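Local coordinates for protein probable transcriptional regulator (Pseudomonas aeruginosa, PDB 2NNN) that probably binds DNA as a dimeric transcription factor of the MarR family, each subunit carrying a winged helix-turn-helix domain, at residues R23-F28 with I116-A120; G33-T37 with L76-L81; G51-Q55 with R93-S97; P54-L58 with I69-V73. All coordinates share one frame; numbering follows the deposited sequence.

Interaction 1: residues R23-F28 with I116-A120; sequences RYAALF and INRQA
Ile116 is driven into helix 13-31 between Tyr24, Leu27 and Phe28, and forms the tightly packed part of the contact. Its CD1 lies off-centre over the Phe28 ring, 4.2 Å from the ring centroid in a CH-pi contact, and also touches Phe28 O. The CG2 branch lies against Tyr24, 3.7 Å from Tyr24 OH, while also touching the Phe28 backbone; the Tyr24 and Ile116 side chains meet at about a right angle. One turn further on, Ala120 CB fits against the edge of the Tyr24 ring, 3.7 Å from Tyr24 CD1 and near the ring plane. With CG anti to the backbone N (chi1 -176°), the Tyr24 ring reaches across to both residues. Leu27, pointing toward helix 100-121, completes this packing with CD1 3.6 Å from Ala120 CA.

The other side of the contact is looser and more polar. Arg23, extended from CG to NE, carries its guanidinium to the backbone of helix 100-121, where NH1 donates to Ala120 O at 2.8 Å, nearly straight (167°), in the carbonyl plane and on a lone pair. NH2 makes weak, bent bonds to Ala120 O and to Gln119 O. Leu27 CD2 meets the partly exposed side chain of Gln119.

The short helical segments run roughly antiparallel, at 142°, with axes 9.5 Å apart at closest approach. The second subunit adds Ile13 against Ala120, Gly14 against Tyr24 and Ile140 against Arg23. Such packing of helix 13-31 on the long helix 100-121, beside the partner chain, is characteristic of the helical dimerization domain of MarR proteins.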
# COMPACT_ATOMS: atom_id res chain seq x y z
N ARG A 23 0.83 -6.49 5.53
CA ARG A 23 1.68 -7.29 6.44
C ARG A 23 2.86 -6.47 6.92
O ARG A 23 3.20 -6.47 8.11
CB ARG A 23 2.18 -8.58 5.76
CG ARG A 23 3.29 -9.29 6.54
CD ARG A 23 3.50 -10.69 6.05
NE ARG A 23 4.68 -11.34 6.63
CZ ARG A 23 5.93 -11.22 6.20
NH1 ARG A 23 6.24 -10.43 5.17
NH2 ARG A 23 6.90 -11.88 6.83
N TYR A 24 3.49 -5.74 5.99
CA TYR A 24 4.63 -4.91 6.34
C TYR A 24 4.21 -3.87 7.38
O TYR A 24 4.89 -3.69 8.39
CB TYR A 24 5.28 -4.25 5.11
CG TYR A 24 6.51 -3.48 5.53
CD1 TYR A 24 7.74 -4.13 5.64
CD2 TYR A 24 6.42 -2.13 5.88
CE1 TYR A 24 8.86 -3.45 6.06
CE2 TYR A 24 7.54 -1.44 6.31
CZ TYR A 24 8.76 -2.12 6.40
OH TYR A 24 9.87 -1.45 6.82
N ALA A 25 3.08 -3.21 7.13
CA ALA A 25 2.53 -2.22 8.06
C ALA A 25 2.32 -2.77 9.48
O ALA A 25 2.56 -2.07 10.46
CB ALA A 25 1.23 -1.64 7.50
N ALA A 26 1.89 -4.03 9.57
CA ALA A 26 1.68 -4.73 10.84
C ALA A 26 3.00 -5.03 11.58
O ALA A 26 3.09 -4.85 12.79
CB ALA A 26 0.94 -6.00 10.59
N LEU A 27 4.01 -5.50 10.85
CA LEU A 27 5.36 -5.76 11.42
C LEU A 27 6.04 -4.47 11.86
O LEU A 27 6.72 -4.42 12.89
CB LEU A 27 6.24 -6.47 10.38
CG LEU A 27 5.80 -7.85 9.82
CD1 LEU A 27 6.67 -8.23 8.63
CD2 LEU A 27 5.87 -8.91 10.88
N PHE A 28 5.87 -3.42 11.06
CA PHE A 28 6.46 -2.14 11.37
C PHE A 28 5.87 -1.53 12.66
O PHE A 28 6.61 -1.10 13.56
CB PHE A 28 6.33 -1.19 10.18
CG PHE A 28 7.15 0.07 10.33
CD1 PHE A 28 6.68 1.13 11.12
CD2 PHE A 28 8.39 0.18 9.71
CE1 PHE A 28 7.45 2.30 11.26
CE2 PHE A 28 9.16 1.33 9.86
CZ PHE A 28 8.69 2.39 10.63
N ILE A 116 12.52 -5.16 11.52
CA ILE A 116 11.26 -5.16 10.76
C ILE A 116 11.48 -5.63 9.32
O ILE A 116 10.73 -6.46 8.82
CB ILE A 116 10.59 -3.75 10.76
CG1 ILE A 116 10.19 -3.36 12.18
CG2 ILE A 116 9.40 -3.69 9.79
CD1 ILE A 116 9.95 -1.89 12.37
N ASN A 117 12.53 -5.11 8.68
CA ASN A 117 12.90 -5.46 7.31
C ASN A 117 13.32 -6.91 7.17
O ASN A 117 12.98 -7.54 6.16
CB ASN A 117 14.04 -4.55 6.83
CG ASN A 117 14.39 -4.77 5.36
OD1 ASN A 117 15.34 -5.49 5.02
ND2 ASN A 117 13.61 -4.16 4.47
N ARG A 118 14.07 -7.44 8.15
CA ARG A 118 14.45 -8.86 8.10
C ARG A 118 13.27 -9.82 8.28
O ARG A 118 13.22 -10.85 7.62
CB ARG A 118 15.67 -9.22 8.98
CG ARG A 118 15.45 -9.27 10.45
CD ARG A 118 16.39 -10.28 11.19
NE ARG A 118 15.90 -11.65 11.05
CZ ARG A 118 14.96 -12.22 11.80
NH1 ARG A 118 14.39 -11.58 12.82
NH2 ARG A 118 14.58 -13.46 11.53
N GLN A 119 12.31 -9.45 9.14
CA GLN A 119 11.08 -10.22 9.36
C GLN A 119 10.17 -10.21 8.13
O GLN A 119 9.58 -11.25 7.77
CB GLN A 119 10.31 -9.65 10.54
CG GLN A 119 10.91 -9.93 11.90
CD GLN A 119 10.11 -9.31 13.05
OE1 GLN A 119 10.61 -9.19 14.18
NE2 GLN A 119 8.86 -8.91 12.77
N ALA A 120 10.02 -9.04 7.51
CA ALA A 120 9.27 -8.91 6.26
C ALA A 120 9.74 -9.93 5.23
O ALA A 120 8.93 -10.55 4.53
CB ALA A 120 9.36 -7.48 5.70

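Interaction 2: residues G33-T37 with L76-L81; sequences GNGLT and LDKRGL
This is a small, partly buried loop-to-helix-end contact, in which the turn between helices 13-31 and 38-50 meets the C-terminal end of helix 66-78. Leu36 and Arg79 carry most of it, their side chains sliding past each other in opposite directions. Leu36 CD2 lies over one face of the Arg79 guanidinium, offset toward its rim and 3.4 Å from Arg79 NE. A bend at chi3 (72°) in the otherwise extended arginine chain turns the flat group over this methyl. The same methyl also touches Leu76 CD1, at 4.0 Å, and more distantly Leu81 CD1.

Helix 66-78 is the probable recognition helix of the winged helix-turn-helix domain, and it ends here in a Schellman motif: Gly80, with positive phi, donates to Asp77 O, and Leu81 N donates to Leu76 O at 2.9 Å. The chain then turns into the first wing strand, 82-87. Facing this end, the loop is consistent with an Asx turn in which Leu36 N donates to Asn34 OD1, though the position of that oxygen is less certain. Arg79 NH2 approaches the backbone of that turn, 2.6 Å from Asn34 O. Glu105 of helix 100-121 packs against Asn34, Leu36, Arg79 and Leu81.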
# COMPACT_ATOMS: atom_id res chain seq x y z
N GLY A 33 9.08 0.64 17.67
CA GLY A 33 9.41 0.98 19.04
C GLY A 33 9.33 2.45 19.36
O GLY A 33 9.38 2.81 20.53
N ASN A 34 9.20 3.31 18.34
CA ASN A 34 9.20 4.76 18.57
C ASN A 34 7.87 5.42 18.23
O ASN A 34 7.75 6.64 18.23
CB ASN A 34 10.35 5.45 17.83
CG ASN A 34 10.34 5.17 16.34
OD1 ASN A 34 9.27 5.01 15.74
ND2 ASN A 34 11.53 5.10 15.73
N GLY A 35 6.87 4.60 17.92
CA GLY A 35 5.54 5.12 17.59
C GLY A 35 5.41 5.86 16.26
O GLY A 35 4.39 6.47 16.02
N LEU A 36 6.43 5.81 15.40
CA LEU A 36 6.36 6.42 14.06
C LEU A 36 5.74 5.49 13.00
O LEU A 36 5.91 4.26 13.06
CB LEU A 36 7.75 6.91 13.59
CG LEU A 36 8.46 8.06 14.34
CD1 LEU A 36 9.85 8.31 13.80
CD2 LEU A 36 7.67 9.36 14.31
N THR A 37 5.04 6.08 12.02
CA THR A 37 4.56 5.34 10.85
C THR A 37 5.71 5.03 9.85
O THR A 37 6.77 5.66 9.91
CB THR A 37 3.44 6.09 10.12
OG1 THR A 37 3.94 7.31 9.58
CG2 THR A 37 2.29 6.39 11.07
N LEU A 76 6.19 15.04 12.33
CA LEU A 76 7.58 14.92 12.76
C LEU A 76 8.01 16.16 13.56
O LEU A 76 8.89 16.09 14.42
CB LEU A 76 8.46 14.73 11.53
CG LEU A 76 9.38 13.51 11.34
CD1 LEU A 76 8.75 12.21 11.78
CD2 LEU A 76 9.84 13.41 9.88
N ASP A 77 7.38 17.31 13.27
CA ASP A 77 7.69 18.57 13.95
C ASP A 77 7.10 18.60 15.35
O ASP A 77 7.80 18.89 16.32
CB ASP A 77 7.18 19.76 13.13
CG ASP A 77 7.74 21.09 13.63
OD1 ASP A 77 8.71 21.08 14.42
OD2 ASP A 77 7.21 22.15 13.23
N LYS A 78 5.80 18.31 15.44
CA LYS A 78 5.08 18.15 16.70
C LYS A 78 5.89 17.32 17.72
O LYS A 78 5.83 17.58 18.92
CB LYS A 78 3.73 17.48 16.42
CG LYS A 78 2.73 17.43 17.59
CD LYS A 78 1.60 16.43 17.30
CE LYS A 78 0.82 16.77 16.01
NZ LYS A 78 0.06 15.60 15.43
N ARG A 79 6.66 16.35 17.23
CA ARG A 79 7.49 15.51 18.10
C ARG A 79 8.88 16.09 18.38
O ARG A 79 9.64 15.51 19.14
CB ARG A 79 7.63 14.10 17.51
CG ARG A 79 6.30 13.42 17.28
CD ARG A 79 6.47 12.18 16.45
NE ARG A 79 7.11 11.12 17.22
CZ ARG A 79 6.48 10.06 17.72
NH1 ARG A 79 5.17 9.90 17.54
NH2 ARG A 79 7.18 9.16 18.40
N GLY A 80 9.19 17.24 17.78
CA GLY A 80 10.49 17.89 17.96
C GLY A 80 11.62 17.30 17.13
O GLY A 80 12.79 17.50 17.44
N LEU A 81 11.27 16.59 16.05
CA LEU A 81 12.27 15.81 15.33
C LEU A 81 12.87 16.51 14.11
O LEU A 81 13.84 16.01 13.53
CB LEU A 81 11.73 14.43 14.96
CG LEU A 81 11.18 13.55 16.09
CD1 LEU A 81 10.71 12.24 15.49
CD2 LEU A 81 12.19 13.32 17.21

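Interaction 3: residues G51-Q55 with R93-S97; sequences GPCPQ and RLLVS
The wing of the winged helix-turn-helix fold is joined here to the loop that leads into helix 55-61. Strand 93-98 pairs along one edge with strand 82-87, and along its other edge receives Cys53, which forms a single antiparallel, hydrogen-bonded bridge with Val96. The bridge occupies the place where many winged helix domains have a short third strand; here it is a single pair. Its two bonds are unequal: Val96 N donates to Cys53 O at 2.7 Å and almost straight (174°), whereas Cys53 N reaches Val96 O at 3.1 Å with a bent geometry (135°). A CA-H...O contact from Pro52 CA, 3.2 Å from Val96 O, gives that carbonyl a second approach.

Side chains extend the join on both flanks of the bridge. Pro52 CB rests on Leu95 CD2 at 3.9 Å, and Pro52 CD lies close to Ser97 OG. Val96 CG2 meets Gln55 CB at the first turn of the helix, while Val73 of helix 66-78 packs on Val96 as well. Arg93, CG anti to the backbone N (chi1 -155°) and the chain extended as far as NE, brings the edge of its guanidinium to the proline ring, with NH2 3.3 Å from Pro54 CB.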
# COMPACT_ATOMS: atom_id res chain seq x y z
N GLY A 51 20.65 15.95 4.60
CA GLY A 51 20.87 17.21 5.28
C GLY A 51 19.72 18.12 4.86
O GLY A 51 18.71 17.62 4.33
N PRO A 52 19.86 19.44 5.08
CA PRO A 52 18.82 20.40 4.71
C PRO A 52 18.37 20.30 3.24
O PRO A 52 19.19 20.23 2.32
CB PRO A 52 19.46 21.77 5.03
CG PRO A 52 20.90 21.50 5.28
CD PRO A 52 21.02 20.09 5.72
N CYS A 53 17.05 20.28 3.06
CA CYS A 53 16.41 19.86 1.82
C CYS A 53 15.06 20.55 1.78
O CYS A 53 14.42 20.68 2.81
CB CYS A 53 16.19 18.33 1.86
SG CYS A 53 16.10 17.51 0.25
N PRO A 54 14.64 21.01 0.59
CA PRO A 54 13.28 21.55 0.46
C PRO A 54 12.22 20.47 0.75
O PRO A 54 12.43 19.31 0.40
CB PRO A 54 13.21 21.99 -1.00
CG PRO A 54 14.63 22.03 -1.49
CD PRO A 54 15.40 21.08 -0.67
N GLN A 55 11.10 20.85 1.38
CA GLN A 55 10.05 19.88 1.78
C GLN A 55 9.49 19.06 0.61
O GLN A 55 9.31 17.85 0.73
CB GLN A 55 8.91 20.60 2.50
CG GLN A 55 7.92 19.67 3.21
CD GLN A 55 6.89 20.45 4.02
OE1 GLN A 55 5.90 20.94 3.48
NE2 GLN A 55 7.12 20.57 5.31
N ARG A 93 12.26 30.57 0.36
CA ARG A 93 12.22 29.12 0.54
C ARG A 93 12.72 28.64 1.90
O ARG A 93 13.61 29.23 2.51
CB ARG A 93 13.00 28.46 -0.59
CG ARG A 93 12.61 27.03 -0.92
CD ARG A 93 13.21 26.61 -2.26
NE ARG A 93 12.92 25.21 -2.57
CZ ARG A 93 12.96 24.68 -3.79
NH1 ARG A 93 13.27 25.44 -4.84
NH2 ARG A 93 12.68 23.40 -3.96
N LEU A 94 12.11 27.54 2.36
CA LEU A 94 12.50 26.84 3.58
C LEU A 94 13.22 25.54 3.29
O LEU A 94 12.96 24.88 2.29
CB LEU A 94 11.27 26.55 4.45
CG LEU A 94 10.92 27.46 5.63
CD1 LEU A 94 11.44 28.87 5.39
CD2 LEU A 94 9.42 27.47 5.84
N LEU A 95 14.13 25.20 4.19
CA LEU A 95 14.84 23.93 4.17
C LEU A 95 14.45 23.17 5.41
O LEU A 95 14.36 23.75 6.49
CB LEU A 95 16.36 24.17 4.16
CG LEU A 95 17.14 24.19 2.84
CD1 LEU A 95 16.35 24.76 1.67
CD2 LEU A 95 18.47 24.92 3.01
N VAL A 96 14.21 21.88 5.26
CA VAL A 96 13.89 21.01 6.39
C VAL A 96 15.13 20.18 6.73
O VAL A 96 15.89 19.75 5.85
CB VAL A 96 12.66 20.10 6.11
CG1 VAL A 96 12.24 19.35 7.36
CG2 VAL A 96 11.49 20.92 5.63
N SER A 97 15.35 19.96 8.02
CA SER A 97 16.55 19.31 8.50
C SER A 97 16.20 18.48 9.72
O SER A 97 15.20 18.74 10.38
CB SER A 97 17.58 20.36 8.90
OG SER A 97 18.89 19.86 8.78

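Interaction 4: residues P54-L58 with I69-V73; sequences PQNQL and IKGVV
Gln55 OE1 accepts a bond from a water at 2.8 Å, and the same water accepts from Lys70 NZ at 3.1 Å, bridging the exposed rim of the contact. The amide oxygen also lies 3.5 Å from Lys70 CA, close over the backbone of helix 66-78. At the other end of the amide, Gln55 NE2 is set against a methyl, 3.4 Å from Val73 CG1. An extended chain beyond CG, itself anti to the backbone N (chi1 -168°), carries the amide onto helix 66-78, with OE1 beside Lys70 and NE2 beside Val73.

Helices 55-61 and 66-78 form the helix-turn-helix unit of the MarR fold, the second being probably the one that reads DNA. Beneath the polar rim, Ile69 points both branches at the first helix: CG2 sits 3.4 Å from Gln55 O, and CD1 touches Leu58 CG at 3.9 Å, the leucine and isoleucine side chains crossing at about a right angle. Leu58 CD2 then bridges from Ile69 to Val73, meeting Val73 CG2 at 3.9 Å. Leu47 of helix 38-50 packs on Leu58, whereas Met64, in the turn between the two helices, packs on Ile69.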
# COMPACT_ATOMS: atom_id res chain seq x y z
N PRO A 54 14.64 21.01 0.59
CA PRO A 54 13.28 21.55 0.46
C PRO A 54 12.22 20.47 0.75
O PRO A 54 12.43 19.31 0.40
CB PRO A 54 13.21 21.99 -1.00
CG PRO A 54 14.63 22.03 -1.49
CD PRO A 54 15.40 21.08 -0.67
N GLN A 55 11.10 20.85 1.38
CA GLN A 55 10.05 19.88 1.78
C GLN A 55 9.49 19.06 0.61
O GLN A 55 9.31 17.85 0.73
CB GLN A 55 8.91 20.60 2.50
CG GLN A 55 7.92 19.67 3.21
CD GLN A 55 6.89 20.45 4.02
OE1 GLN A 55 5.90 20.94 3.48
NE2 GLN A 55 7.12 20.57 5.31
N ASN A 56 9.23 19.72 -0.51
CA ASN A 56 8.67 19.07 -1.70
C ASN A 56 9.68 18.17 -2.39
O ASN A 56 9.31 17.13 -2.98
CB ASN A 56 8.13 20.13 -2.67
CG ASN A 56 6.82 20.76 -2.19
OD1 ASN A 56 6.32 20.47 -1.08
ND2 ASN A 56 6.24 21.61 -3.04
N GLN A 57 10.95 18.56 -2.32
CA GLN A 57 12.04 17.72 -2.78
C GLN A 57 12.20 16.49 -1.90
O GLN A 57 12.44 15.40 -2.40
CB GLN A 57 13.35 18.50 -2.83
CG GLN A 57 14.52 17.70 -3.37
CD GLN A 57 15.62 18.60 -3.90
OE1 GLN A 57 15.48 19.20 -4.96
NE2 GLN A 57 16.71 18.69 -3.16
N LEU A 58 12.07 16.68 -0.59
CA LEU A 58 12.07 15.57 0.35
C LEU A 58 10.95 14.60 -0.05
O LEU A 58 11.12 13.38 -0.02
CB LEU A 58 11.91 16.07 1.79
CG LEU A 58 11.75 14.99 2.89
CD1 LEU A 58 12.90 13.99 2.92
CD2 LEU A 58 11.50 15.57 4.29
N ILE A 69 3.81 14.82 2.16
CA ILE A 69 5.04 15.16 2.86
C ILE A 69 4.83 16.32 3.81
O ILE A 69 5.44 16.36 4.87
CB ILE A 69 6.25 15.41 1.92
CG1 ILE A 69 7.55 15.41 2.72
CG2 ILE A 69 6.09 16.71 1.13
CD1 ILE A 69 7.95 14.04 3.26
N LYS A 70 3.95 17.26 3.43
CA LYS A 70 3.61 18.39 4.29
C LYS A 70 3.23 17.91 5.69
O LYS A 70 3.72 18.43 6.69
CB LYS A 70 2.44 19.17 3.68
CG LYS A 70 2.19 20.51 4.35
CD LYS A 70 0.99 21.23 3.73
CE LYS A 70 0.51 22.37 4.61
NZ LYS A 70 1.32 23.61 4.41
N GLY A 71 2.37 16.90 5.76
CA GLY A 71 1.79 16.46 7.01
C GLY A 71 2.67 15.48 7.76
O GLY A 71 2.63 15.41 9.00
N VAL A 72 3.47 14.70 7.03
CA VAL A 72 4.48 13.87 7.67
C VAL A 72 5.48 14.78 8.39
O VAL A 72 5.80 14.54 9.57
CB VAL A 72 5.19 12.94 6.65
CG1 VAL A 72 6.57 12.53 7.16
CG2 VAL A 72 4.33 11.74 6.35
N VAL A 73 5.97 15.82 7.70
CA VAL A 73 6.95 16.74 8.29
C VAL A 73 6.35 17.50 9.48
O VAL A 73 7.03 17.72 10.48
CB VAL A 73 7.55 17.71 7.24
CG1 VAL A 73 8.34 18.83 7.92
CG2 VAL A 73 8.46 16.96 6.28
O HOH W 1 4.42 23.30 4.00

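How the interactions relate
Interaction 1 belongs to the helical part next to the partner subunit, while interactions 2, 3 and 4 all lie in the winged helix-turn-helix part. Phe28 CE1 connects the two regions, packing 3.1 Å from Leu36 O of interaction 2. Interactions 3 and 4 share Pro54 and Gln55, and Val73 meets Val96 between them. Interactions 2 and 4 both use helix 66-78, at its end and in its body. Interaction 3 is a surface contact built on backbone bonds; the other three are partly buried. In interaction 1 arginine bonds to backbone carbonyls flank an apolar core, interaction 2 mixes an arginine with leucines at a helix end, and interaction 4 is apolar below a polar, hydrated rim.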